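Local coordinates for protein CocE/NonD family hydrolase (Staphylococcus aureus subsp. aureus COL, PDB 3III) that is probably a serine hydrolase of the alpha/beta-hydrolase clan, cleaving ester or amide bonds like other CocE/NonD and X-Pro dipeptidyl-peptidase relatives, at residues Ser30-Asn35 against Pro110-Pro115; Ile39-Gly44 against Ile56-Pro61; Lys430-Arg435 against Thr508-Val513. All coordinates share one frame; numbering follows the deposited sequence.

Contact 1 (Ser30-Asn35 against Pro110-Pro115); sequences SVQYGN and PGFWVP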
loop_
_atom_site.group_PDB
_atom_site.type_symbol
_atom_site.label_atom_id
_atom_site.label_comp_id
_atom_site.label_asym_id
_atom_site.label_seq_id
_atom_site.Cartn_x
_atom_site.Cartn_y
_atom_site.Cartn_z
ATOM N N SER A 30 10.427 -17.919 -19.245
ATOM C CA SER A 30 10.413 -17.911 -17.792
ATOM C C SER A 30 11.747 -17.355 -17.256
ATOM O O SER A 30 12.800 -17.694 -17.752
ATOM C CB SER A 30 10.190 -19.320 -17.217
ATOM O OG SER A 30 10.396 -19.298 -15.809
ATOM N N VAL A 31 11.658 -16.505 -16.250
ATOM C CA VAL A 31 12.804 -15.905 -15.546
ATOM C C VAL A 31 13.609 -16.973 -14.763
ATOM O O VAL A 31 14.822 -16.863 -14.619
ATOM C CB VAL A 31 12.210 -14.761 -14.600
ATOM C CG1 VAL A 31 13.096 -14.415 -13.428
ATOM C CG2 VAL A 31 11.917 -13.560 -15.468
ATOM N N GLN A 32 12.892 -17.955 -14.195
ATOM C CA GLN A 32 13.473 -18.964 -13.329
ATOM C C GLN A 32 13.807 -20.255 -14.071
ATOM O O GLN A 32 14.761 -20.928 -13.751
ATOM C CB GLN A 32 12.472 -19.287 -12.200
ATOM C CG GLN A 32 12.083 -18.044 -11.404
ATOM C CD GLN A 32 10.913 -17.222 -11.958
ATOM O OE1 GLN A 32 10.158 -17.666 -12.868
ATOM N NE2 GLN A 32 10.748 -15.997 -11.389
ATOM N N TYR A 33 12.975 -20.609 -15.060
ATOM C CA TYR A 33 12.928 -21.946 -15.583
ATOM C C TYR A 33 13.103 -22.062 -17.109
ATOM O O TYR A 33 12.656 -23.032 -17.722
ATOM C CB TYR A 33 11.595 -22.611 -15.187
ATOM C CG TYR A 33 11.256 -22.512 -13.706
ATOM C CD1 TYR A 33 12.147 -23.001 -12.738
ATOM C CD2 TYR A 33 10.051 -21.941 -13.271
ATOM C CE1 TYR A 33 11.851 -22.951 -11.420
ATOM C CE2 TYR A 33 9.727 -21.915 -11.933
ATOM C CZ TYR A 33 10.624 -22.387 -11.008
ATOM O OH TYR A 33 10.301 -22.356 -9.655
ATOM N N GLY A 34 13.694 -21.059 -17.721
ATOM C CA GLY A 34 14.029 -21.114 -19.146
ATOM C C GLY A 34 12.790 -21.147 -20.065
ATOM O O GLY A 34 11.735 -20.615 -19.731
ATOM N N ASN A 35 12.920 -21.770 -21.235
ATOM C CA ASN A 35 11.795 -21.842 -22.159
ATOM C C ASN A 35 10.750 -22.882 -21.725
ATOM O O ASN A 35 11.020 -24.102 -21.728
ATOM C CB ASN A 35 12.253 -22.184 -23.546
ATOM C CG ASN A 35 13.028 -21.064 -24.187
ATOM O OD1 ASN A 35 13.130 -19.970 -23.630
ATOM N ND2 ASN A 35 13.654 -21.357 -25.298
ATOM N N PRO A 110 3.022 -16.280 -15.120
ATOM C CA PRO A 110 2.827 -17.691 -15.439
ATOM C C PRO A 110 4.114 -18.496 -15.703
ATOM O O PRO A 110 4.093 -19.714 -15.561
ATOM C CB PRO A 110 1.932 -17.658 -16.668
ATOM C CG PRO A 110 1.972 -16.324 -17.152
ATOM C CD PRO A 110 2.297 -15.399 -16.056
ATOM N N GLY A 111 5.208 -17.831 -16.055
ATOM C CA GLY A 111 6.482 -18.486 -16.253
ATOM C C GLY A 111 7.075 -18.994 -14.921
ATOM O O GLY A 111 8.003 -19.825 -14.930
ATOM N N PHE A 112 6.546 -18.494 -13.803
ATOM C CA PHE A 112 6.963 -19.031 -12.460
ATOM C C PHE A 112 5.958 -20.052 -11.982
ATOM O O PHE A 112 6.311 -21.144 -11.546
ATOM C CB PHE A 112 7.142 -17.901 -11.409
ATOM C CG PHE A 112 7.376 -18.427 -9.997
ATOM C CD1 PHE A 112 8.556 -19.038 -9.673
ATOM C CD2 PHE A 112 6.393 -18.375 -9.032
ATOM C CE1 PHE A 112 8.793 -19.559 -8.423
ATOM C CE2 PHE A 112 6.618 -18.912 -7.771
ATOM C CZ PHE A 112 7.813 -19.501 -7.454
ATOM N N TRP A 113 4.677 -19.725 -12.063
ATOM C CA TRP A 113 3.676 -20.571 -11.423
ATOM C C TRP A 113 3.340 -21.805 -12.227
ATOM O O TRP A 113 3.254 -22.894 -11.663
ATOM C CB TRP A 113 2.420 -19.788 -11.089
ATOM C CG TRP A 113 2.665 -18.786 -10.010
ATOM C CD1 TRP A 113 2.911 -17.472 -10.179
ATOM C CD2 TRP A 113 2.750 -19.030 -8.610
ATOM N NE1 TRP A 113 3.111 -16.859 -8.986
ATOM C CE2 TRP A 113 3.027 -17.799 -7.995
ATOM C CE3 TRP A 113 2.589 -20.163 -7.811
ATOM C CZ2 TRP A 113 3.141 -17.669 -6.639
ATOM C CZ3 TRP A 113 2.719 -20.040 -6.473
ATOM C CH2 TRP A 113 3.003 -18.807 -5.882
ATOM N N VAL A 114 3.162 -21.660 -13.526
ATOM C CA VAL A 114 2.734 -22.783 -14.335
ATOM C C VAL A 114 3.739 -23.942 -14.378
ATOM O O VAL A 114 3.328 -25.081 -14.294
ATOM C CB VAL A 114 2.188 -22.375 -15.721
ATOM C CG1 VAL A 114 1.754 -23.603 -16.488
ATOM C CG2 VAL A 114 0.980 -21.469 -15.527
ATOM N N PRO A 115 5.039 -23.690 -14.445
ATOM C CA PRO A 115 5.986 -24.810 -14.398
ATOM C C PRO A 115 5.974 -25.524 -13.057
ATOM O O PRO A 115 6.389 -26.663 -12.963
ATOM C CB PRO A 115 7.321 -24.160 -14.630
ATOM C CG PRO A 115 6.982 -22.985 -15.461
ATOM C CD PRO A 115 5.712 -22.456 -14.880
#
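With OG anti to the backbone N (chi1 171°), S30 points its hydroxyl at the carbonyl of G111; the Y33 CG sits beside its backbone N (chi1 -50°). S30 OG donates to G111 O at 2.6 Å from above the carbonyl plane, 50° out of it. S30 OG also accepts from Y33 N at 3.0 Å and, farther, Q32 N: three bonds grip the hydroxyl, two inside the turn, one to the helix. Lacking a side chain, G111 brings CA within 4.3 Å of S30 CA; a beta carbon there would lie a tight 3.1 Å from S30 CA. The Y33 ring turns its edge to two carbonyls, G111 O (3.4 Å from CD2) and F112 O. Its CE2 touches F112 CD1 at 3.8 Å, and P115 CB packs obliquely against CD2. Q32 crosses F112 at about a right angle, OE1 lying 3.4 Å from F112 CB, while Q32 CB sits over the centre of the Y33 ring. L309 of helix 306-319 touches both Q32 and F112. The S30 hydroxyl, accepting from N-H groups two and three residues on, forms an ST turn and ST motif, here in the loop joining strands 22-30 and 36-47.

Contact 2 (Ile39-Gly44 against Ile56-Pro61); sequences IMEKDG and INIFRP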
loop_
_atom_site.group_PDB
_atom_site.type_symbol
_atom_site.label_atom_id
_atom_site.label_comp_id
_atom_site.label_asym_id
_atom_site.label_seq_id
_atom_site.Cartn_x
_atom_site.Cartn_y
_atom_site.Cartn_z
ATOM N N ILE A 39 -0.100 -24.140 -22.195
ATOM C CA ILE A 39 -1.271 -23.666 -22.897
ATOM C C ILE A 39 -1.671 -22.286 -22.398
ATOM O O ILE A 39 -1.659 -22.010 -21.207
ATOM C CB ILE A 39 -2.433 -24.647 -22.727
ATOM C CG1 ILE A 39 -2.180 -25.899 -23.567
ATOM C CG2 ILE A 39 -3.765 -23.979 -23.059
ATOM C CD1 ILE A 39 -3.192 -27.043 -23.304
HETATM N N MSE A 40 -1.978 -21.385 -23.324
HETATM C CA MSE A 40 -2.658 -20.146 -23.004
HETATM C C MSE A 40 -3.984 -20.073 -23.785
HETATM O O MSE A 40 -4.007 -20.130 -25.050
HETATM C CB MSE A 40 -1.767 -18.949 -23.342
HETATM C CG MSE A 40 -2.418 -17.609 -22.976
HETATM SE SE MSE A 40 -1.568 -16.143 -23.961
HETATM C CE MSE A 40 -2.526 -14.640 -23.096
ATOM N N GLU A 41 -5.077 -19.983 -23.045
ATOM C CA GLU A 41 -6.390 -19.710 -23.616
ATOM C C GLU A 41 -6.570 -18.226 -23.500
ATOM O O GLU A 41 -6.508 -17.656 -22.403
ATOM C CB GLU A 41 -7.518 -20.451 -22.858
ATOM C CG GLU A 41 -7.291 -21.926 -22.761
ATOM C CD GLU A 41 -8.507 -22.741 -22.242
ATOM O OE1 GLU A 41 -9.670 -22.260 -22.314
ATOM O OE2 GLU A 41 -8.257 -23.883 -21.798
ATOM N N LYS A 42 -6.678 -17.571 -24.642
ATOM C CA LYS A 42 -6.787 -16.143 -24.673
ATOM C C LYS A 42 -8.220 -15.707 -24.987
ATOM O O LYS A 42 -8.872 -16.235 -25.924
ATOM C CB LYS A 42 -5.827 -15.583 -25.710
ATOM C CG LYS A 42 -5.826 -14.090 -25.785
ATOM C CD LYS A 42 -4.792 -13.560 -26.745
ATOM C CE LYS A 42 -4.968 -12.052 -26.829
ATOM N NZ LYS A 42 -3.927 -11.453 -27.654
ATOM N N ASP A 43 -8.672 -14.703 -24.246
ATOM C CA ASP A 43 -10.005 -14.131 -24.437
ATOM C C ASP A 43 -11.172 -15.040 -24.129
ATOM O O ASP A 43 -12.226 -14.836 -24.699
ATOM C CB ASP A 43 -10.220 -13.580 -25.852
ATOM C CG ASP A 43 -9.456 -12.296 -26.107
ATOM O OD1 ASP A 43 -9.097 -11.567 -25.136
ATOM O OD2 ASP A 43 -9.250 -11.985 -27.306
ATOM N N GLY A 44 -11.022 -15.986 -23.223
ATOM C CA GLY A 44 -12.190 -16.634 -22.620
ATOM C C GLY A 44 -13.071 -15.637 -21.889
ATOM O O GLY A 44 -12.607 -14.562 -21.522
ATOM N N ILE A 56 -10.951 -12.945 -19.869
ATOM C CA ILE A 56 -9.787 -13.519 -19.120
ATOM C C ILE A 56 -8.787 -14.202 -20.039
ATOM O O ILE A 56 -9.088 -14.529 -21.198
ATOM C CB ILE A 56 -10.248 -14.597 -18.065
ATOM C CG1 ILE A 56 -10.853 -15.826 -18.756
ATOM C CG2 ILE A 56 -11.330 -14.020 -17.178
ATOM C CD1 ILE A 56 -11.334 -16.997 -17.760
ATOM N N ASN A 57 -7.599 -14.451 -19.492
ATOM C CA ASN A 57 -6.660 -15.409 -20.044
ATOM C C ASN A 57 -6.417 -16.504 -19.022
ATOM O O ASN A 57 -6.370 -16.244 -17.825
ATOM C CB ASN A 57 -5.318 -14.739 -20.319
ATOM C CG ASN A 57 -5.416 -13.614 -21.323
ATOM O OD1 ASN A 57 -6.196 -13.678 -22.277
ATOM N ND2 ASN A 57 -4.558 -12.620 -21.165
ATOM N N ILE A 58 -6.213 -17.717 -19.507
ATOM C CA ILE A 58 -5.886 -18.852 -18.671
ATOM C C ILE A 58 -4.562 -19.473 -19.138
ATOM O O ILE A 58 -4.440 -19.896 -20.275
ATOM C CB ILE A 58 -6.948 -19.975 -18.796
ATOM C CG1 ILE A 58 -8.370 -19.495 -18.452
ATOM C CG2 ILE A 58 -6.551 -21.215 -17.939
ATOM C CD1 ILE A 58 -9.521 -20.479 -18.942
ATOM N N PHE A 59 -3.575 -19.536 -18.251
ATOM C CA PHE A 59 -2.327 -20.225 -18.541
ATOM C C PHE A 59 -2.323 -21.495 -17.725
ATOM O O PHE A 59 -2.520 -21.439 -16.485
ATOM C CB PHE A 59 -1.165 -19.367 -18.064
ATOM C CG PHE A 59 -1.002 -18.054 -18.820
ATOM C CD1 PHE A 59 -0.160 -17.981 -19.886
ATOM C CD2 PHE A 59 -1.729 -16.913 -18.446
ATOM C CE1 PHE A 59 -0.012 -16.772 -20.584
ATOM C CE2 PHE A 59 -1.592 -15.716 -19.097
ATOM C CZ PHE A 59 -0.727 -15.632 -20.168
ATOM N N ARG A 60 -2.110 -22.617 -18.394
ATOM C CA ARG A 60 -2.159 -23.902 -17.738
ATOM C C ARG A 60 -1.212 -24.921 -18.326
ATOM O O ARG A 60 -0.803 -24.801 -19.472
ATOM C CB ARG A 60 -3.591 -24.415 -17.705
ATOM C CG ARG A 60 -4.274 -24.512 -19.043
ATOM C CD ARG A 60 -5.748 -24.932 -18.891
ATOM N NE ARG A 60 -6.333 -25.215 -20.211
ATOM C CZ ARG A 60 -6.187 -26.365 -20.863
ATOM N NH1 ARG A 60 -5.505 -27.367 -20.349
ATOM N NH2 ARG A 60 -6.709 -26.509 -22.070
ATOM N N PRO A 61 -0.847 -25.929 -17.525
ATOM C CA PRO A 61 0.016 -26.957 -18.033
ATOM C C PRO A 61 -0.599 -27.678 -19.233
ATOM O O PRO A 61 -1.820 -27.866 -19.331
ATOM C CB PRO A 61 0.192 -27.883 -16.843
ATOM C CG PRO A 61 -0.116 -27.069 -15.684
ATOM C CD PRO A 61 -1.191 -26.169 -16.122
#
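The two strands of a beta hairpin, 36-47 and 53-60, pair here near the N-terminal edge of the large mixed sheet. The axes of 39-42 and 56-60 approach to 4.6 Å and run antiparallel at 170°. I39 with R60 and E41 with I58 are hydrogen-bonded pairs, each closed by two backbone bonds, among them E41 N to I58 O at 2.8 Å; further along, I56 N donates to G44 O. Between the I39/R60 and E41/I58 pairs, M40 and F59 form a non-hydrogen-bonded pair whose side chains lie side by side. M40, a selenomethionine, has CG anti to the backbone N (chi1 -178°), which sets that carbon over one face of the F59 ring, offset toward the rim. This is a CH-pi contact, CG lying 3.9 Å from the ring centroid; SE follows obliquely at 4.6 Å from the centroid, a Met-aromatic contact. M40 CE goes on to meet N57 ND2 at 3.5 Å. The hairpin belongs to the alpha/beta-hydrolase sheet, with strand 22-30 flanking 36-47 and strand 119-124 flanking 53-60. On the face shared by I39, E41, I58 and R60, a salt bridge spans the strands diagonally. R60 grips E41 side-on, NE (2.8 Å) and NH2 (3.1 Å) both reaching OE2 on its anti side, with carboxylate and guanidinium planes 82° apart. I39 CD1 lies over one face of that guanidinium, and W158 also touches R60. N57 OD1 accepts a weak bond from D43 N and a second bond from K78 NZ, which also forms a salt bridge with D43 OD1.

Contact 3 (Lys430-Arg435 against Thr508-Val513); sequences KKLDRR and TLEVVV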
loop_
_atom_site.group_PDB
_atom_site.type_symbol
_atom_site.label_atom_id
_atom_site.label_comp_id
_atom_site.label_asym_id
_atom_site.label_seq_id
_atom_site.Cartn_x
_atom_site.Cartn_y
_atom_site.Cartn_z
ATOM N N LYS A 430 12.374 12.211 10.571
ATOM C CA LYS A 430 13.666 12.043 9.853
ATOM C C LYS A 430 14.676 11.420 10.832
ATOM O O LYS A 430 14.530 11.551 12.061
ATOM C CB LYS A 430 14.215 13.398 9.372
ATOM C CG LYS A 430 13.353 14.101 8.383
ATOM C CD LYS A 430 13.896 15.419 7.898
ATOM C CE LYS A 430 13.030 15.923 6.736
ATOM N NZ LYS A 430 13.122 15.075 5.498
ATOM N N LYS A 431 15.687 10.761 10.274
ATOM C CA LYS A 431 16.828 10.271 11.015
ATOM C C LYS A 431 18.017 11.021 10.524
ATOM O O LYS A 431 18.159 11.191 9.286
ATOM C CB LYS A 431 17.076 8.789 10.769
ATOM C CG LYS A 431 18.282 8.299 11.641
ATOM C CD LYS A 431 18.402 6.802 11.754
ATOM C CE LYS A 431 19.426 6.187 10.857
ATOM N NZ LYS A 431 19.888 4.833 11.255
ATOM N N LEU A 432 18.853 11.493 11.468
ATOM C CA LEU A 432 20.055 12.200 11.154
ATOM C C LEU A 432 21.217 11.370 11.708
ATOM O O LEU A 432 21.126 10.838 12.825
ATOM C CB LEU A 432 20.088 13.600 11.766
ATOM C CG LEU A 432 18.875 14.523 11.688
ATOM C CD1 LEU A 432 19.255 15.900 12.268
ATOM C CD2 LEU A 432 18.448 14.647 10.241
ATOM N N ASP A 433 22.283 11.249 10.923
ATOM C CA ASP A 433 23.356 10.325 11.292
ATOM C C ASP A 433 24.213 11.048 12.329
ATOM O O ASP A 433 23.878 12.161 12.714
ATOM C CB ASP A 433 24.178 9.817 10.092
ATOM C CG ASP A 433 24.825 10.911 9.304
ATOM O OD1 ASP A 433 25.099 12.008 9.853
ATOM O OD2 ASP A 433 25.071 10.663 8.099
ATOM N N ARG A 434 25.301 10.416 12.762
ATOM C CA ARG A 434 26.170 10.999 13.771
ATOM C C ARG A 434 26.898 12.252 13.305
ATOM O O ARG A 434 27.412 12.955 14.120
ATOM C CB ARG A 434 27.176 9.996 14.250
ATOM C CG ARG A 434 26.564 8.840 14.988
ATOM C CD ARG A 434 27.477 7.632 14.886
ATOM N NE ARG A 434 27.034 6.600 15.821
ATOM C CZ ARG A 434 27.262 5.320 15.663
ATOM N NH1 ARG A 434 27.947 4.893 14.604
ATOM N NH2 ARG A 434 26.814 4.469 16.562
ATOM N N ARG A 435 26.967 12.496 11.998
ATOM C CA ARG A 435 27.515 13.752 11.496
ATOM C C ARG A 435 26.451 14.853 11.442
ATOM O O ARG A 435 26.793 15.999 11.183
ATOM C CB ARG A 435 28.100 13.576 10.098
ATOM C CG ARG A 435 29.556 13.115 10.076
ATOM C CD ARG A 435 29.736 11.745 9.451
ATOM N NE ARG A 435 29.898 10.697 10.454
ATOM C CZ ARG A 435 29.075 9.652 10.601
ATOM N NH1 ARG A 435 29.327 8.743 11.540
ATOM N NH2 ARG A 435 28.024 9.502 9.798
ATOM N N THR A 508 20.067 10.774 15.564
ATOM C CA THR A 508 19.001 11.687 15.998
ATOM C C THR A 508 17.696 11.440 15.289
ATOM O O THR A 508 17.684 11.220 14.097
ATOM C CB THR A 508 19.468 13.088 15.677
ATOM O OG1 THR A 508 20.682 13.317 16.421
ATOM C CG2 THR A 508 18.384 14.197 16.039
ATOM N N LEU A 509 16.597 11.535 16.011
ATOM C CA LEU A 509 15.279 11.574 15.411
ATOM C C LEU A 509 14.846 13.000 15.405
ATOM O O LEU A 509 15.031 13.759 16.410
ATOM C CB LEU A 509 14.307 10.701 16.239
ATOM C CG LEU A 509 12.837 10.700 15.796
ATOM C CD1 LEU A 509 12.111 9.377 16.232
ATOM C CD2 LEU A 509 12.084 11.913 16.303
ATOM N N GLU A 510 14.280 13.401 14.286
ATOM C CA GLU A 510 13.805 14.762 14.104
ATOM C C GLU A 510 12.360 14.744 13.651
ATOM O O GLU A 510 12.011 14.072 12.677
ATOM C CB GLU A 510 14.641 15.498 13.082
ATOM C CG GLU A 510 14.275 16.981 12.914
ATOM C CD GLU A 510 15.089 17.640 11.798
ATOM O OE1 GLU A 510 15.445 16.953 10.804
ATOM O OE2 GLU A 510 15.380 18.836 11.915
ATOM N N VAL A 511 11.520 15.459 14.389
ATOM C CA VAL A 511 10.178 15.745 13.959
ATOM C C VAL A 511 10.196 17.069 13.199
ATOM O O VAL A 511 10.722 18.049 13.706
ATOM C CB VAL A 511 9.238 15.959 15.164
ATOM C CG1 VAL A 511 7.931 16.585 14.673
ATOM C CG2 VAL A 511 8.987 14.693 15.853
ATOM N N VAL A 512 9.524 17.131 12.047
ATOM C CA VAL A 512 9.379 18.351 11.275
ATOM C C VAL A 512 7.869 18.591 11.111
ATOM O O VAL A 512 7.124 17.658 10.825
ATOM C CB VAL A 512 9.979 18.200 9.875
ATOM C CG1 VAL A 512 9.746 19.462 9.034
ATOM C CG2 VAL A 512 11.469 17.818 9.948
ATOM N N VAL A 513 7.433 19.838 11.288
ATOM C CA VAL A 513 6.066 20.236 11.033
ATOM C C VAL A 513 6.115 21.420 10.072
ATOM O O VAL A 513 6.881 22.394 10.282
ATOM C CB VAL A 513 5.317 20.568 12.339
ATOM C CG1 VAL A 513 3.821 20.967 12.015
ATOM C CG2 VAL A 513 5.364 19.416 13.309
HETATM O O HOH W 1 22.913 12.987 15.140
#
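This is an antiparallel strand pairing inside a five-stranded sheet of the C-terminal region, within the range of the non-catalytic domain of the X-Pro dipeptidyl-peptidase family. Strand 508-514 lies between 424-432 and 392-398. The axes of 430-432 and 508-513 come within 4.7 Å and make an angle of 143°, a clear departure from strict antiparallel alignment. Four backbone bonds hold the register. K430 and E510 exchange two, with K430 N to E510 O at 2.8 Å; L432 and T508 exchange the others, including T508 N to L432 O at 2.9 Å. Between these hydrogen-bonded pairs K431 faces L509 as a non-hydrogen-bonded pair, and K431 CA approaches T508 O at 3.3 Å in a CA-H...O contact. On the face carrying K430, L432, T508 and E510, aliphatic carbons meet one another and also the E510 carboxylate oxygen. K430 and E510 lie side by side, pointing the same way; E510, CG anti to the backbone N (chi1 -175°) and its chain extended beyond, carries OE1 to 3.6 Å from K430 CD. This oxygen also meets L432 CD2, two residues on from K430 in the same strand, at 3.8 Å. V512 CG2 packs on K430 CD at 4.0 Å, while L432 CB meets T508 CB. Just past the strand end, one water donates to D433 O and accepts from T508 OG1, bridging the segments; T508 OG1 is also hydrogen-bonded to T398 OG1. The opposite charges of K430 and E510 do not meet: NZ stands 6.1 Å from OE1, and their polar ends turn to E438 and Q451 for the lysine and S394 for the glutamate, which suggests that backbone bonds and aliphatic packing, rather than a direct ion pair, join these strands.

Overall arrangement
Contacts 1 and 2 are neighbours, their centres about 15 Å apart, and adjoin at strand 36-47: the loop of contact 1 leads into the strand paired in contact 2. They touch directly, V114 CG2 lying 3.6 Å from F59 O and P110 CB 3.7 Å from F59 CG. Contact 3 stands apart in the C-terminal region, centred about 45 Å from contact 1 and about 52 Å from contact 2. Contact 1 is buried and rests on a serine hydroxyl and aromatic packing against a helix, whereas contacts 2 and 3 are partly buried antiparallel strand pairs. Only contact 2 has a salt bridge between its segments; a water bridges those of contact 3.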